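Local structure of fructose-bisphosphate aldolase class I (Thermoproteus tenax, 1W8S) at residues L77-K82 with C96-A101; V109-Y114 with E125-I130. The protein is a class I aldolase of the DeoC/LacD family, built as a TIM barrel. The protein carries 2 engineered substitutions. All coordinates share one frame; numbering follows the deposited sequence.

Contact 1 of 2, residues L77-K82 with C96-A101; sequences LKLNGK and CSVEEA
L77 on strand 75-81 of the TIM barrel and L79 at the break in that strand pack against C96, V98 and A101, where the chain enters helix 98-103. The tight part is buried and made by van der Waals packing, mostly of apolar side chains, with L79 also lying against backbone carbonyls. L77 carries its CG anti to the backbone N (chi1 -160°), and that carbon rests on A101 CB at 3.8 Å. One branch of the same leucine, CD1, lies 4.2 Å from C96 SG, so L77 reaches both A101 in the first turn of the helix and C96, one residue before its N-cap. L79 gives up the most surface. Its CD2 settles against the backbone leading into the helix, 3.6 Å from C96 O and also within van der Waals reach of S97 O and C96 CB. The L79 and V98 side chains cross obliquely, L79 CD1 lying 4.1 Å from V98 CG2. Neighbouring elements close this core: V109 on strand 108-113 touches both L79 and A101, and I130 of helix 120-137 packs on L79.

The looser side is polar and partly open to solvent. S97 turns its CB away from the strand and serves as N-cap of helix 98-103, forming a capping box with E100. S97 OG accepts from E100 N at 3.1 Å with a fairly straight N-H...O angle of 156°, while the E100 side chain folds back so that OE1 accepts from S97 N, also at 3.1 Å. The other carboxylate oxygen, OE2, forms a salt bridge with R62, which probably favours the charged form of E100. R132 of the second subunit packs on S97 and E100 and pairs with E99. E100 OE1 is held by two donors: S97 N comes from 31° out of the carboxylate plane, whereas S97 OG, 2.7 Å away, donates to the anti lone pair of that oxygen.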
ATOM      1  N   LEU E  77      -1.086  -3.387  26.706  1.00 12.17           N
ATOM      2  CA  LEU E  77      -1.998  -2.943  25.644  1.00 12.49           C
ATOM      3  C   LEU E  77      -1.707  -3.734  24.371  1.00 12.84           C
ATOM      4  O   LEU E  77      -0.622  -3.647  23.771  1.00 13.03           O
ATOM      5  CB  LEU E  77      -1.862  -1.456  25.432  1.00 12.66           C
ATOM      6  CG  LEU E  77      -2.932  -0.629  24.749  1.00 15.35           C
ATOM      7  CD1 LEU E  77      -3.474  -1.283  23.528  1.00 16.98           C
ATOM      8  CD2 LEU E  77      -4.044  -0.385  25.726  1.00 19.18           C
ATOM      9  N   LYS E  78      -2.661  -4.594  24.021  1.00 12.72           N
ATOM     10  CA  LYS E  78      -2.638  -5.400  22.817  1.00 13.23           C
ATOM     11  C   LYS E  78      -2.969  -4.500  21.634  1.00 12.30           C
ATOM     12  O   LYS E  78      -4.094  -4.002  21.536  1.00 13.24           O
ATOM     13  CB  LYS E  78      -3.719  -6.480  22.936  1.00 12.91           C
ATOM     14  CG  LYS E  78      -3.865  -7.398  21.731  1.00 18.39           C
ATOM     15  CD  LYS E  78      -2.561  -7.947  21.332  1.00 24.45           C
ATOM     16  CE  LYS E  78      -2.689  -9.068  20.286  1.00 27.75           C
ATOM     17  NZ  LYS E  78      -3.816  -8.931  19.394  1.00 28.18           N
ATOM     18  N   LEU E  79      -1.981  -4.235  20.788  1.00 12.48           N
ATOM     19  CA  LEU E  79      -2.086  -3.163  19.785  1.00 13.00           C
ATOM     20  C   LEU E  79      -2.852  -3.560  18.535  1.00 13.52           C
ATOM     21  O   LEU E  79      -3.491  -2.711  17.929  1.00 14.04           O
ATOM     22  CB  LEU E  79      -0.711  -2.624  19.347  1.00 13.92           C
ATOM     23  CG  LEU E  79       0.138  -2.028  20.460  1.00 14.22           C
ATOM     24  CD1 LEU E  79       1.566  -1.941  19.967  1.00 13.36           C
ATOM     25  CD2 LEU E  79      -0.368  -0.671  20.833  1.00 14.61           C
ATOM     26  N   ASN E  80      -2.758  -4.820  18.122  1.00 13.55           N
ATOM     27  CA  ASN E  80      -3.416  -5.246  16.904  1.00 14.34           C
ATOM     28  C   ASN E  80      -4.623  -6.088  17.253  1.00 15.77           C
ATOM     29  O   ASN E  80      -4.968  -6.211  18.412  1.00 19.97           O
ATOM     30  CB  ASN E  80      -2.486  -5.890  15.847  1.00 13.34           C
ATOM     31  CG  ASN E  80      -1.651  -7.070  16.348  1.00 13.67           C
ATOM     32  OD1 ASN E  80      -1.575  -7.351  17.543  1.00 11.96           O
ATOM     33  ND2 ASN E  80      -0.959  -7.721  15.410  1.00 14.22           N
ATOM     34  N   GLY E  81      -5.291  -6.637  16.265  1.00 14.84           N
ATOM     35  CA  GLY E  81      -6.430  -7.499  16.534  1.00 13.92           C
ATOM     36  C   GLY E  81      -7.170  -7.809  15.270  1.00 13.07           C
ATOM     37  O   GLY E  81      -7.219  -6.994  14.331  1.00 13.74           O
ATOM     38  N   LYS E  82      -7.654  -9.048  15.194  1.00 12.69           N
ATOM     39  CA  LYS E  82      -8.454  -9.541  14.082  1.00 11.67           C
ATOM     40  C   LYS E  82      -9.595 -10.379  14.651  1.00 11.91           C
ATOM     41  O   LYS E  82      -9.593 -10.698  15.825  1.00 12.50           O
ATOM     42  CB  LYS E  82      -7.620 -10.387  13.115  1.00 13.02           C
ATOM     43  CG  LYS E  82      -7.088 -11.723  13.688  1.00 11.99           C
ATOM     44  CD  LYS E  82      -6.663 -12.714  12.610  1.00 14.20           C
ATOM     45  CE  LYS E  82      -7.795 -13.541  12.065  1.00 18.89           C
ATOM     46  NZ  LYS E  82      -8.346 -14.581  13.037  1.00 17.29           N
ATOM     47  N   CYS E  96      -3.995   0.773  17.299  1.00 12.38           N
ATOM     48  CA  CYS E  96      -3.490   1.673  18.344  1.00 12.12           C
ATOM     49  C   CYS E  96      -2.007   1.841  18.155  1.00 13.23           C
ATOM     50  O   CYS E  96      -1.334   0.883  17.743  1.00 14.03           O
ATOM     51  CB  CYS E  96      -3.742   1.054  19.718  1.00 13.39           C
ATOM     52  SG  CYS E  96      -3.504   2.144  21.146  1.00 14.68           S
ATOM     53  N   SER E  97      -1.490   3.026  18.494  1.00 12.76           N
ATOM     54  CA  SER E  97      -0.051   3.310  18.493  1.00 12.69           C
ATOM     55  C   SER E  97       0.521   3.094  19.864  1.00 12.38           C
ATOM     56  O   SER E  97      -0.218   3.082  20.879  1.00 13.99           O
ATOM     57  CB  SER E  97       0.229   4.752  18.105  1.00 12.79           C
ATOM     58  OG  SER E  97      -0.364   5.681  18.975  1.00 12.73           O
ATOM     59  N   VAL E  98       1.834   2.939  19.925  1.00 11.56           N
ATOM     60  CA  VAL E  98       2.521   2.864  21.198  1.00 10.89           C
ATOM     61  C   VAL E  98       2.333   4.149  21.968  1.00 11.45           C
ATOM     62  O   VAL E  98       2.163   4.118  23.175  1.00 11.38           O
ATOM     63  CB  VAL E  98       4.019   2.595  20.978  1.00 10.77           C
ATOM     64  CG1 VAL E  98       4.808   2.780  22.255  1.00 11.44           C
ATOM     65  CG2 VAL E  98       4.195   1.193  20.390  1.00 11.82           C
ATOM     66  N   GLU E  99       2.376   5.295  21.293  1.00 11.59           N
ATOM     67  CA  GLU E  99       2.220   6.572  22.013  1.00 10.97           C
ATOM     68  C   GLU E  99       0.843   6.618  22.725  1.00 12.53           C
ATOM     69  O   GLU E  99       0.725   7.064  23.874  1.00 11.00           O
ATOM     70  CB  GLU E  99       2.398   7.761  21.054  1.00 11.33           C
ATOM     71  CG  GLU E  99       2.100   9.106  21.700  1.00 11.87           C
ATOM     72  CD  GLU E  99       2.368  10.329  20.815  1.00 14.14           C
ATOM     73  OE1 GLU E  99       3.096  10.222  19.824  1.00 14.62           O
ATOM     74  OE2 GLU E  99       1.886  11.397  21.193  1.00 14.40           O
ATOM     75  N   GLU E 100      -0.205   6.152  22.042  1.00 12.66           N
ATOM     76  CA  GLU E 100      -1.535   6.165  22.629  1.00 12.80           C
ATOM     77  C   GLU E 100      -1.607   5.168  23.790  1.00 12.72           C
ATOM     78  O   GLU E 100      -2.277   5.426  24.785  1.00 11.79           O
ATOM     79  CB  GLU E 100      -2.597   5.827  21.602  1.00 13.69           C
ATOM     80  CG  GLU E 100      -2.819   6.911  20.576  1.00 15.36           C
ATOM     81  CD  GLU E 100      -3.605   6.425  19.394  1.00 13.82           C
ATOM     82  OE1 GLU E 100      -3.039   5.664  18.595  1.00 15.34           O
ATOM     83  OE2 GLU E 100      -4.793   6.775  19.292  1.00 15.12           O
ATOM     84  N   ALA E 101      -0.916   4.043  23.662  1.00 12.41           N
ATOM     85  CA  ALA E 101      -0.829   3.049  24.751  1.00 13.45           C
ATOM     86  C   ALA E 101      -0.244   3.644  26.036  1.00 13.35           C
ATOM     87  O   ALA E 101      -0.733   3.387  27.147  1.00 13.31           O
ATOM     88  CB  ALA E 101      -0.029   1.858  24.305  1.00 12.96           C
TER

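Contact 2 of 2, residues V109-Y114 with E125-I130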
ATOM      1  N   VAL E 109       3.427  -3.203  25.722  1.00 12.88           N
ATOM      2  CA  VAL E 109       2.582  -3.387  24.551  1.00 13.37           C
ATOM      3  C   VAL E 109       2.742  -4.783  24.005  1.00 13.60           C
ATOM      4  O   VAL E 109       3.810  -5.415  24.123  1.00 14.54           O
ATOM      5  CB  VAL E 109       2.827  -2.348  23.428  1.00 13.44           C
ATOM      6  CG1 VAL E 109       2.338  -0.960  23.867  1.00 14.67           C
ATOM      7  CG2 VAL E 109       4.279  -2.312  23.000  1.00 13.60           C
ATOM      8  N   GLY E 110       1.667  -5.260  23.412  1.00 13.73           N
ATOM      9  CA  GLY E 110       1.619  -6.564  22.774  1.00 12.95           C
ATOM     10  C   GLY E 110       1.263  -6.470  21.318  1.00 12.82           C
ATOM     11  O   GLY E 110       0.499  -5.617  20.883  1.00 12.93           O
ATOM     12  N   TYR E 111       1.814  -7.377  20.537  1.00 13.81           N
ATOM     13  CA  TYR E 111       1.573  -7.424  19.100  1.00 13.70           C
ATOM     14  C   TYR E 111       1.627  -8.872  18.597  1.00 13.45           C
ATOM     15  O   TYR E 111       2.616  -9.582  18.821  1.00 13.73           O
ATOM     16  CB  TYR E 111       2.573  -6.556  18.321  1.00 13.51           C
ATOM     17  CG  TYR E 111       2.226  -6.343  16.863  1.00 14.13           C
ATOM     18  CD1 TYR E 111       1.384  -5.320  16.480  1.00 13.73           C
ATOM     19  CD2 TYR E 111       2.771  -7.163  15.840  1.00 13.09           C
ATOM     20  CE1 TYR E 111       1.086  -5.094  15.127  1.00 14.16           C
ATOM     21  CE2 TYR E 111       2.463  -6.966  14.523  1.00 13.09           C
ATOM     22  CZ  TYR E 111       1.605  -5.946  14.158  1.00 15.50           C
ATOM     23  OH  TYR E 111       1.332  -5.758  12.832  1.00 15.36           O
ATOM     24  N   THR E 112       0.553  -9.298  17.955  1.00 13.16           N
ATOM     25  CA  THR E 112       0.481 -10.641  17.364  1.00 13.97           C
ATOM     26  C   THR E 112       1.102 -10.721  15.991  1.00 13.95           C
ATOM     27  O   THR E 112       0.875  -9.847  15.128  1.00 14.14           O
ATOM     28  CB  THR E 112      -0.981 -11.106  17.316  1.00 14.61           C
ATOM     29  OG1 THR E 112      -1.464 -11.220  18.656  1.00 13.22           O
ATOM     30  CG2 THR E 112      -1.078 -12.517  16.772  1.00 15.08           C
ATOM     31  N   ILE E 113       1.906 -11.771  15.775  1.00 13.72           N
ATOM     32  CA  ILE E 113       2.387 -12.076  14.443  1.00 12.67           C
ATOM     33  C   ILE E 113       1.970 -13.495  14.085  1.00 11.97           C
ATOM     34  O   ILE E 113       1.838 -14.345  14.975  1.00 12.16           O
ATOM     35  CB  ILE E 113       3.896 -11.899  14.303  1.00 12.45           C
ATOM     36  CG1 ILE E 113       4.667 -12.805  15.300  1.00 11.20           C
ATOM     37  CG2 ILE E 113       4.293 -10.447  14.475  1.00 14.16           C
ATOM     38  CD1 ILE E 113       6.153 -12.856  15.066  1.00 14.51           C
ATOM     39  N   TYR E 114       1.735 -13.720  12.788  1.00 11.62           N
ATOM     40  CA  TYR E 114       1.400 -15.047  12.243  1.00 11.21           C
ATOM     41  C   TYR E 114       2.439 -15.455  11.184  1.00 11.72           C
ATOM     42  O   TYR E 114       2.196 -15.365   9.975  1.00 11.77           O
ATOM     43  CB  TYR E 114       0.006 -15.082  11.617  1.00 11.94           C
ATOM     44  CG  TYR E 114      -1.100 -14.629  12.529  1.00 12.86           C
ATOM     45  CD1 TYR E 114      -1.391 -15.298  13.688  1.00 12.34           C
ATOM     46  CD2 TYR E 114      -1.879 -13.506  12.212  1.00 15.31           C
ATOM     47  CE1 TYR E 114      -2.430 -14.859  14.533  1.00 13.18           C
ATOM     48  CE2 TYR E 114      -2.906 -13.062  13.066  1.00 14.45           C
ATOM     49  CZ  TYR E 114      -3.169 -13.743  14.206  1.00 14.83           C
ATOM     50  OH  TYR E 114      -4.194 -13.325  15.020  1.00 16.58           O
ATOM     51  N   GLU E 125       6.495  -5.825   8.751  1.00 12.57           N
ATOM     52  CA  GLU E 125       6.641  -4.408   8.443  1.00 14.27           C
ATOM     53  C   GLU E 125       6.103  -3.464   9.549  1.00 14.01           C
ATOM     54  O   GLU E 125       6.778  -2.500   9.986  1.00 12.39           O
ATOM     55  CB  GLU E 125       5.983  -4.126   7.089  1.00 16.01           C
ATOM     56  CG  GLU E 125       5.932  -2.676   6.700  1.00 20.58           C
ATOM     57  CD  GLU E 125       5.364  -2.448   5.300  1.00 29.07           C
ATOM     58  OE1 GLU E 125       5.157  -3.431   4.526  1.00 30.23           O
ATOM     59  OE2 GLU E 125       5.144  -1.248   4.996  1.00 34.99           O
ATOM     60  N   GLU E 126       4.886  -3.729  10.004  1.00 13.59           N
ATOM     61  CA  GLU E 126       4.284  -2.945  11.067  1.00 14.31           C
ATOM     62  C   GLU E 126       4.990  -3.127  12.400  1.00 13.86           C
ATOM     63  O   GLU E 126       5.276  -2.146  13.130  1.00 12.85           O
ATOM     64  CB  GLU E 126       2.818  -3.287  11.198  1.00 14.53           C
ATOM     65  CG  GLU E 126       2.093  -2.394  12.172  1.00 17.60           C
ATOM     66  CD  GLU E 126       0.604  -2.487  11.941  1.00 19.84           C
ATOM     67  OE1 GLU E 126       0.062  -3.580  12.228  1.00 14.91           O
ATOM     68  OE2 GLU E 126      -0.003  -1.505  11.448  1.00 24.01           O
ATOM     69  N   LEU E 127       5.330  -4.366  12.724  1.00 14.43           N
ATOM     70  CA  LEU E 127       6.057  -4.632  13.939  1.00 14.48           C
ATOM     71  C   LEU E 127       7.345  -3.822  14.011  1.00 14.65           C
ATOM     72  O   LEU E 127       7.744  -3.377  15.079  1.00 16.52           O
ATOM     73  CB  LEU E 127       6.350  -6.119  14.061  1.00 15.25           C
ATOM     74  CG  LEU E 127       7.018  -6.581  15.344  1.00 16.69           C
ATOM     75  CD1 LEU E 127       6.223  -6.085  16.546  1.00 20.60           C
ATOM     76  CD2 LEU E 127       7.145  -8.078  15.364  1.00 19.88           C
ATOM     77  N   ALA E 128       7.995  -3.610  12.885  1.00 14.09           N
ATOM     78  CA  ALA E 128       9.222  -2.824  12.861  1.00 14.95           C
ATOM     79  C   ALA E 128       8.981  -1.425  13.386  1.00 14.16           C
ATOM     80  O   ALA E 128       9.809  -0.890  14.109  1.00 12.55           O
ATOM     81  CB  ALA E 128       9.780  -2.723  11.477  1.00 14.45           C
ATOM     82  N   ARG E 129       7.846  -0.855  13.021  1.00 14.48           N
ATOM     83  CA  ARG E 129       7.515   0.485  13.480  1.00 15.20           C
ATOM     84  C   ARG E 129       7.121   0.476  14.954  1.00 13.53           C
ATOM     85  O   ARG E 129       7.456   1.408  15.717  1.00 12.67           O
ATOM     86  CB  ARG E 129       6.391   1.086  12.618  1.00 16.08           C
ATOM     87  CG  ARG E 129       6.792   1.279  11.129  1.00 22.63           C
ATOM     88  CD  ARG E 129       5.789   2.137  10.326  1.00 27.49           C
ATOM     89  NE  ARG E 129       4.588   1.373   9.987  1.00 33.73           N
ATOM     90  CZ  ARG E 129       4.416   0.630   8.886  1.00 38.43           C
ATOM     91  NH1 ARG E 129       5.374   0.535   7.966  1.00 41.07           N
ATOM     92  NH2 ARG E 129       3.263  -0.036   8.702  1.00 39.04           N
ATOM     93  N   ILE E 130       6.405  -0.558  15.363  1.00 12.79           N
ATOM     94  CA  ILE E 130       5.967  -0.685  16.733  1.00 12.78           C
ATOM     95  C   ILE E 130       7.180  -0.924  17.672  1.00 12.77           C
ATOM     96  O   ILE E 130       7.302  -0.285  18.721  1.00 12.86           O
ATOM     97  CB  ILE E 130       4.942  -1.779  16.831  1.00 13.17           C
ATOM     98  CG1 ILE E 130       3.596  -1.292  16.242  1.00 14.43           C
ATOM     99  CG2 ILE E 130       4.821  -2.269  18.253  1.00 13.34           C
ATOM    100  CD1 ILE E 130       2.772  -2.401  15.918  1.00 20.79           C
TER
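Strand 108-113 and helix 120-137, the first two elements of a beta-alpha-beta unit completed by strand 141-145, meet here through Y111 and I113 on the strand and E126, L127 and I130 on the helix. The segment axes come within 9.8 Å and run nearly antiparallel, at 165°. Y111 buries the most surface here. Its CG stands anti to the backbone N (chi1 -169°), and its CB points toward the helix; the OH of the ring donates to E126 OE1 at 2.6 Å. The acceptor sits at the edge of the ring, near its plane, and is met on its anti lone pair, with the carboxylate turned 90° to the ring. E126 OE1 also accepts from A94 N, so two bonds grip this oxygen.

Around the rest of the ring the packing is apolar and close. I130 CD1 approaches obliquely, 3.3 Å from Y111 CE1 and equally near CD1 of the ring. L127 meets a different ring atom, its CD1 lying 3.7 Å from Y111 CD2, while its second branch, CD2, touches I113 CG2 at 3.8 Å. L141 on strand 141-145 packs on L127 as well. Toward the outer side of the helix, E125 and R129 form a weak salt bridge, and V93 of the third subunit packs on E125. A helix laid back antiparallel over its preceding strand is the beta-alpha repeat of a TIM barrel, inner strand covered by outer helix.

In the fold
Both contacts are largely buried and press a helix onto the same sheet, in which strands 75-81 and 108-113 are parallel neighbours. Probable hydrogen bonds join them directly, from G110 N to L77 O and from N80 ND2 to T112 O. Their apolar parts also merge into one continuous packed layer. Their polar chemistry differs in place. In contact 1 the side-chain polar bonds among its own residues stay within each segment, the capping ones beside the second subunit, and the two segments are held by apolar packing; in contact 2 a tyrosine-carboxylate bond spans strand and helix, while the helix's outer side meets the third subunit.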